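Local coordinates for protein importin-95 (Chaetomium thermophilum, PDB 4XRI) that probably carries protein cargo into the nucleus as an importin-beta transport receptor built of HEAT repeats, and probably binds a small GTPase, at residues V312-S315 / E316-R319; G727-E730 / T731-T734; R807-A810 / L811-S815. The protein carries 2 engineered substitutions. One frame throughout, in Å; residues are numbered along the deposited sequence.

All three contacts are local, each within one unbroken run of residues. Interaction 1 shapes a surface loop between helix 285-310 and helix 324-340. Interactions 2 and 3 both sit at the start of a helix, 730-743 and 809-825, and side chains of both lean on helix 754-780. The centres of 2 and 3 are about 26 Å apart, with nearest atoms about 16 Å apart. Interaction 1 lies about 25 Å from interaction 3 and about 50 Å from interaction 2, centre to centre. A sulfate, probably from the crystallisation liquor, binds at interaction 3. A glycerol of similar origin lies beside Glu730 in interaction 2.

Interaction 1 of 3, residues V312-S315 / E316-R319; sequences VESS and EQMR
Val312 and Gln317 meet at an angle, the two methyls of the valine straddling the first carbon of the glutamine. CG1 and CG2 of Val312 each lie 3.6 Å from Gln317 CB. Beyond CG the glutamine runs extended, back over the turn. Its first torsion sets CG beside the backbone N (chi1 -54°), and this carries the amide to the start of the turn. There Gln317 OE1 accepts from Ser314 N at 3.3 Å. The N-H lies in the plane of the amide carbonyl and on a lone pair, though the bond itself is bent, 141° at the hydrogen. It recalls the return bond of a capping box, but no bond from Gln317 N to Ser314 OG matches it. The turn is a short 3-10 stretch in the loop that joins helix 285-310 to helix 324-340 in this HEAT-repeat protein. Two successive i to i+3 bonds build it: Gln317 N to Ser314 O, 2.8 Å, and Met318 N to Ser315 O, 3.1 Å. Glu316 bends at chi2 and lays its carboxylate flat against Ser314. Ser314 CB sits over one face of it, 3.3 Å from Glu316 CD. Met318 folds the other way. Its CG rests 3.2 Å from Ser315 O, and its SD lies 4.3 Å from Val312 CG1 in a looser apolar touch. The same side chain also leans on Asn309. Next in sequence, Arg319 ties the loop back to helix 285-310, with its N bonded to Asn309 OD1 and its guanidinium in a salt bridge with Asp308.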
loop_
_atom_site.group_PDB
_atom_site.type_symbol
_atom_site.label_atom_id
_atom_site.label_comp_id
_atom_site.label_asym_id
_atom_site.label_seq_id
_atom_site.Cartn_x
_atom_site.Cartn_y
_atom_site.Cartn_z
ATOM N N VAL A 312 -16.912 4.382 17.371
ATOM C CA VAL A 312 -17.745 5.568 17.495
ATOM C C VAL A 312 -18.438 5.630 18.857
ATOM O O VAL A 312 -18.956 4.625 19.350
ATOM C CB VAL A 312 -18.774 5.613 16.346
ATOM C CG1 VAL A 312 -20.137 6.020 16.848
ATOM C CG2 VAL A 312 -18.286 6.554 15.251
ATOM N N GLU A 313 -18.416 6.810 19.470
ATOM C CA GLU A 313 -18.954 6.984 20.815
ATOM C C GLU A 313 -20.459 7.248 20.828
ATOM O O GLU A 313 -21.139 6.948 21.809
ATOM C CB GLU A 313 -18.229 8.128 21.527
ATOM C CG GLU A 313 -16.728 7.924 21.688
ATOM C CD GLU A 313 -16.377 6.921 22.775
ATOM O OE1 GLU A 313 -17.289 6.476 23.503
ATOM O OE2 GLU A 313 -15.182 6.583 22.904
ATOM N N SER A 314 -20.975 7.803 19.737
ATOM C CA SER A 314 -22.371 8.220 19.679
ATOM C C SER A 314 -23.085 7.622 18.476
ATOM O O SER A 314 -22.580 7.675 17.360
ATOM C CB SER A 314 -22.462 9.744 19.629
ATOM O OG SER A 314 -21.664 10.336 20.637
ATOM N N SER A 315 -24.277 7.082 18.701
ATOM C CA SER A 315 -24.990 6.366 17.647
ATOM C C SER A 315 -25.391 7.255 16.463
ATOM O O SER A 315 -25.689 6.752 15.378
ATOM C CB SER A 315 -26.229 5.679 18.216
ATOM O OG SER A 315 -27.028 6.592 18.937
ATOM N N GLU A 316 -25.382 8.571 16.657
ATOM C CA GLU A 316 -25.653 9.483 15.549
ATOM C C GLU A 316 -24.490 9.471 14.561
ATOM O O GLU A 316 -24.621 9.930 13.426
ATOM C CB GLU A 316 -25.908 10.908 16.048
ATOM C CG GLU A 316 -24.711 11.576 16.697
ATOM C CD GLU A 316 -24.818 11.612 18.208
ATOM O OE1 GLU A 316 -24.125 12.444 18.833
ATOM O OE2 GLU A 316 -25.589 10.807 18.771
ATOM N N GLN A 317 -23.356 8.935 15.001
ATOM C CA GLN A 317 -22.174 8.823 14.157
ATOM C C GLN A 317 -22.127 7.488 13.412
ATOM O O GLN A 317 -21.253 7.273 12.573
ATOM C CB GLN A 317 -20.898 8.983 14.989
ATOM C CG GLN A 317 -20.827 10.244 15.834
ATOM C CD GLN A 317 -19.524 10.345 16.610
ATOM O OE1 GLN A 317 -19.341 9.686 17.634
ATOM N NE2 GLN A 317 -18.605 11.166 16.114
ATOM N N MET A 318 -23.059 6.591 13.726
ATOM C CA MET A 318 -23.091 5.276 13.091
ATOM C C MET A 318 -23.431 5.388 11.610
ATOM O O MET A 318 -24.334 6.124 11.224
ATOM C CB MET A 318 -24.102 4.356 13.784
ATOM C CG MET A 318 -23.866 4.160 15.267
ATOM S SD MET A 318 -22.743 2.824 15.701
ATOM C CE MET A 318 -23.840 1.416 15.569
ATOM N N ARG A 319 -22.689 4.658 10.786
ATOM C CA ARG A 319 -23.006 4.543 9.371
ATOM C C ARG A 319 -24.110 3.508 9.191
ATOM O O ARG A 319 -24.209 2.567 9.980
ATOM C CB ARG A 319 -21.767 4.147 8.563
ATOM C CG ARG A 319 -20.579 5.067 8.742
ATOM C CD ARG A 319 -19.343 4.471 8.096
ATOM N NE ARG A 319 -19.550 4.190 6.677
ATOM C CZ ARG A 319 -18.677 3.548 5.909
ATOM N NH1 ARG A 319 -17.533 3.116 6.423
ATOM N NH2 ARG A 319 -18.950 3.333 4.629
#

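Interaction 2 of 3, residues G727-E730 / T731-T734; sequences GHFE and TYLT
Phe729 and Tyr732 meet where a 3-10 turn after helix 711-725 leads into helix 730-743, a joint between successive helices of the HEAT-repeat superhelix. Tyr732 CB sits over the centre of the Phe729 ring, 4.3 Å above its plane. The two rings stand oblique, with planes 59° apart and centroids 5.9 Å apart. Their closest carbons are Phe729 CD1 and Tyr732 CD2, 4.2 Å apart. The methyl CG2 of Thr731 lies over the centre of one face of the tyrosine ring. Backbone bonds hold the turn that carries them: Thr731 N donates to His728 O at 3.1 Å, and Tyr732 N to Phe729 O at 2.8 Å. Thr731 OG1 stands beside its own backbone N (chi1 -64°), from where it adds a weak bond to His728 O. Outward, Phe729 packs on Ala722, Ile774 and Met778, and Leu733 on Ile774 and Val786. Tyr732 OH is hydrogen-bonded to Asp691 OD1 and His728 ND1 to Ile725 O, and the extended Glu730 makes a salt bridge with Lys783. A water joins the helix backbone: it donates to Glu730 O at 2.6 Å and accepts from Thr734 N at 2.9 Å.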
loop_
_atom_site.group_PDB
_atom_site.type_symbol
_atom_site.label_atom_id
_atom_site.label_comp_id
_atom_site.label_asym_id
_atom_site.label_seq_id
_atom_site.Cartn_x
_atom_site.Cartn_y
_atom_site.Cartn_z
ATOM N N GLY A 727 25.865 22.012 25.137
ATOM C CA GLY A 727 26.209 23.411 24.948
ATOM C C GLY A 727 26.840 23.722 23.605
ATOM O O GLY A 727 26.815 24.865 23.151
ATOM N N HIS A 728 27.413 22.705 22.968
ATOM C CA HIS A 728 27.986 22.858 21.634
ATOM C C HIS A 728 26.947 23.320 20.623
ATOM O O HIS A 728 27.274 24.008 19.657
ATOM C CB HIS A 728 28.605 21.547 21.152
ATOM C CG HIS A 728 29.948 21.252 21.738
ATOM N ND1 HIS A 728 30.119 20.460 22.853
ATOM C CD2 HIS A 728 31.190 21.632 21.353
ATOM C CE1 HIS A 728 31.408 20.370 23.133
ATOM N NE2 HIS A 728 32.078 21.071 22.237
ATOM N N PHE A 729 25.690 22.949 20.857
ATOM C CA PHE A 729 24.626 23.198 19.891
ATOM C C PHE A 729 24.328 24.684 19.694
ATOM O O PHE A 729 23.663 25.060 18.730
ATOM C CB PHE A 729 23.344 22.467 20.301
ATOM C CG PHE A 729 22.378 22.273 19.165
ATOM C CD1 PHE A 729 22.509 21.195 18.304
ATOM C CD2 PHE A 729 21.352 23.176 18.948
ATOM C CE1 PHE A 729 21.633 21.020 17.250
ATOM C CE2 PHE A 729 20.471 23.005 17.899
ATOM C CZ PHE A 729 20.609 21.926 17.049
ATOM N N GLU A 730 24.825 25.532 20.594
ATOM C CA GLU A 730 24.630 26.974 20.454
ATOM C C GLU A 730 25.189 27.453 19.115
ATOM O O GLU A 730 24.688 28.409 18.520
ATOM C CB GLU A 730 25.287 27.739 21.607
ATOM C CG GLU A 730 25.053 29.239 21.545
ATOM C CD GLU A 730 25.688 29.993 22.700
ATOM O OE1 GLU A 730 26.442 29.375 23.481
ATOM O OE2 GLU A 730 25.427 31.209 22.823
ATOM N N THR A 731 26.218 26.760 18.639
ATOM C CA THR A 731 26.815 27.034 17.337
ATOM C C THR A 731 25.791 26.909 16.204
ATOM O O THR A 731 25.877 27.614 15.197
ATOM C CB THR A 731 28.007 26.081 17.074
ATOM O OG1 THR A 731 29.041 26.339 18.032
ATOM C CG2 THR A 731 28.572 26.265 15.671
ATOM N N TYR A 732 24.806 26.033 16.384
ATOM C CA TYR A 732 23.828 25.764 15.330
ATOM C C TYR A 732 22.448 26.340 15.614
ATOM O O TYR A 732 21.545 26.228 14.786
ATOM C CB TYR A 732 23.699 24.256 15.104
ATOM C CG TYR A 732 25.026 23.569 14.910
ATOM C CD1 TYR A 732 25.721 23.688 13.716
ATOM C CD2 TYR A 732 25.589 22.806 15.925
ATOM C CE1 TYR A 732 26.938 23.067 13.535
ATOM C CE2 TYR A 732 26.808 22.180 15.753
ATOM C CZ TYR A 732 27.476 22.318 14.558
ATOM O OH TYR A 732 28.688 21.700 14.386
ATOM N N LEU A 733 22.290 26.964 16.776
ATOM C CA LEU A 733 20.970 27.383 17.239
ATOM C C LEU A 733 20.298 28.392 16.313
ATOM O O LEU A 733 19.118 28.255 16.001
ATOM C CB LEU A 733 21.056 27.974 18.647
ATOM C CG LEU A 733 19.704 28.403 19.223
ATOM C CD1 LEU A 733 18.724 27.235 19.210
ATOM C CD2 LEU A 733 19.861 28.962 20.627
ATOM N N THR A 734 21.046 29.402 15.877
ATOM C CA THR A 734 20.490 30.429 15.002
ATOM C C THR A 734 19.910 29.825 13.725
ATOM O O THR A 734 18.766 30.100 13.359
ATOM C CB THR A 734 21.545 31.482 14.618
ATOM O OG1 THR A 734 21.985 32.166 15.797
ATOM C CG2 THR A 734 20.953 32.491 13.646
HETATM O O HOH W 1 23.792 29.795 16.560
#

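Interaction 3 of 3, residues R807-A810 / L811-S815; sequences RSEA and LMRAS. With SO4 (sulfate ion), chain E.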
loop_
_atom_site.group_PDB
_atom_site.type_symbol
_atom_site.label_atom_id
_atom_site.label_comp_id
_atom_site.label_asym_id
_atom_site.label_seq_id
_atom_site.Cartn_x
_atom_site.Cartn_y
_atom_site.Cartn_z
ATOM N N ARG A 807 -3.700 14.692 13.749
ATOM C CA ARG A 807 -2.573 14.475 14.646
ATOM C C ARG A 807 -2.218 13.001 14.775
ATOM O O ARG A 807 -2.942 12.131 14.293
ATOM C CB ARG A 807 -2.880 15.058 16.027
ATOM C CG ARG A 807 -4.268 14.706 16.545
ATOM C CD ARG A 807 -5.110 15.953 16.758
ATOM N NE ARG A 807 -5.153 16.361 18.160
ATOM C CZ ARG A 807 -5.192 17.624 18.572
ATOM N NH1 ARG A 807 -5.237 17.899 19.868
ATOM N NH2 ARG A 807 -5.184 18.614 17.691
ATOM N N SER A 808 -1.090 12.735 15.422
ATOM C CA SER A 808 -0.695 11.376 15.758
ATOM C C SER A 808 -0.423 11.296 17.251
ATOM O O SER A 808 -0.255 12.323 17.909
ATOM C CB SER A 808 0.540 10.946 14.964
ATOM O OG SER A 808 1.684 11.683 15.358
ATOM N N GLU A 809 -0.385 10.081 17.787
ATOM C CA GLU A 809 -0.078 9.891 19.198
ATOM C C GLU A 809 1.324 10.401 19.513
ATOM O O GLU A 809 1.545 11.057 20.532
ATOM C CB GLU A 809 -0.203 8.420 19.593
ATOM C CG GLU A 809 0.385 8.114 20.957
ATOM C CD GLU A 809 -0.095 6.794 21.525
ATOM O OE1 GLU A 809 -0.975 6.160 20.904
ATOM O OE2 GLU A 809 0.406 6.392 22.598
ATOM N N ALA A 810 2.263 10.101 18.621
ATOM C CA ALA A 810 3.651 10.521 18.780
ATOM C C ALA A 810 3.779 12.040 18.840
ATOM O O ALA A 810 4.578 12.574 19.609
ATOM C CB ALA A 810 4.500 9.967 17.646
ATOM N N LEU A 811 2.984 12.730 18.029
ATOM C CA LEU A 811 3.028 14.186 17.977
ATOM C C LEU A 811 2.529 14.797 19.283
ATOM O O LEU A 811 3.116 15.750 19.799
ATOM C CB LEU A 811 2.200 14.707 16.802
ATOM C CG LEU A 811 2.100 16.227 16.664
ATOM C CD1 LEU A 811 3.484 16.857 16.615
ATOM C CD2 LEU A 811 1.292 16.602 15.428
ATOM N N MET A 812 1.451 14.234 19.820
ATOM C CA MET A 812 0.891 14.723 21.073
ATOM C C MET A 812 1.817 14.396 22.238
ATOM O O MET A 812 1.971 15.195 23.159
ATOM C CB MET A 812 -0.500 14.133 21.312
ATOM C CG MET A 812 -1.491 14.427 20.195
ATOM S SD MET A 812 -1.488 16.154 19.668
ATOM C CE MET A 812 -2.136 16.968 21.126
ATOM N N ARG A 813 2.435 13.220 22.189
ATOM C CA ARG A 813 3.402 12.829 23.209
ATOM C C ARG A 813 4.588 13.789 23.219
ATOM O O ARG A 813 4.962 14.320 24.267
ATOM C CB ARG A 813 3.882 11.393 22.980
ATOM C CG ARG A 813 4.892 10.913 24.014
ATOM C CD ARG A 813 5.097 9.407 23.958
ATOM N NE ARG A 813 5.690 8.968 22.698
ATOM C CZ ARG A 813 5.023 8.353 21.726
ATOM N NH1 ARG A 813 3.729 8.098 21.864
ATOM N NH2 ARG A 813 5.652 7.989 20.618
ATOM N N ALA A 814 5.166 14.012 22.041
ATOM C CA ALA A 814 6.296 14.923 21.885
ATOM C C ALA A 814 5.948 16.335 22.346
ATOM O O ALA A 814 6.783 17.038 22.919
ATOM C CB ALA A 814 6.760 14.945 20.438
ATOM N N SER A 815 4.708 16.741 22.090
ATOM C CA SER A 815 4.226 18.058 22.490
ATOM C C SER A 815 4.170 18.181 24.007
ATOM O O SER A 815 4.622 19.177 24.575
ATOM C CB SER A 815 2.847 18.331 21.891
ATOM O OG SER A 815 2.895 18.303 20.476
HETATM S S SO4 E . -1.603 7.260 15.588
HETATM O O1 SO4 E . -1.874 8.447 16.393
HETATM O O2 SO4 E . -0.625 6.424 16.277
HETATM O O3 SO4 E . -1.078 7.655 14.285
HETATM O O4 SO4 E . -2.844 6.512 15.407
#
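Arg807 lies across Met812, and the thioether sulfur SD sits over one face of the guanidinium. Met812 CE comes 3.5 Å from Arg807 NH1. The arginine reaches this place through bends at chi2 and chi3, and its polar end is held by Glu846 in a salt bridge and by Asp804 O. Met812 also touches Ile801 of helix 791-802 and Met843 of helix 838-849. Ser808 is the N-cap of helix 809-825. With chi1 at 67°, its OG is tucked over its own backbone and turned to the first helical turn, where it accepts from Leu811 N at 3.1 Å. The same hydroxyl is hydrogen-bonded to Glu765 of helix 754-780. Ser808 O takes the first regular helix bond, from Met812 N. The backbone N-H of Glu809 donates to sulfate O1, with Glu809 N 2.6 Å from it. The Glu809 side chain runs extended and passes at an angle to Arg813. Glu809 CG lies near the plane of that guanidinium, at its edge, 3.5 Å from Arg813 NH1. The ion pair is long, Glu809 OE2 to Arg813 NH1 3.8 Å, with the planes of the two groups 68° apart. Thr857 OG1 is hydrogen-bonded to both of those atoms, and Gly854 N also donates to OE2. Ala810 supplies the surface beneath: its CA lies over one face of the Arg813 guanidinium. The sulfate, probably from the crystallisation liquor, suggests that the start of this helix can hold an anion, perhaps helped by the partial positive charge of the helix end.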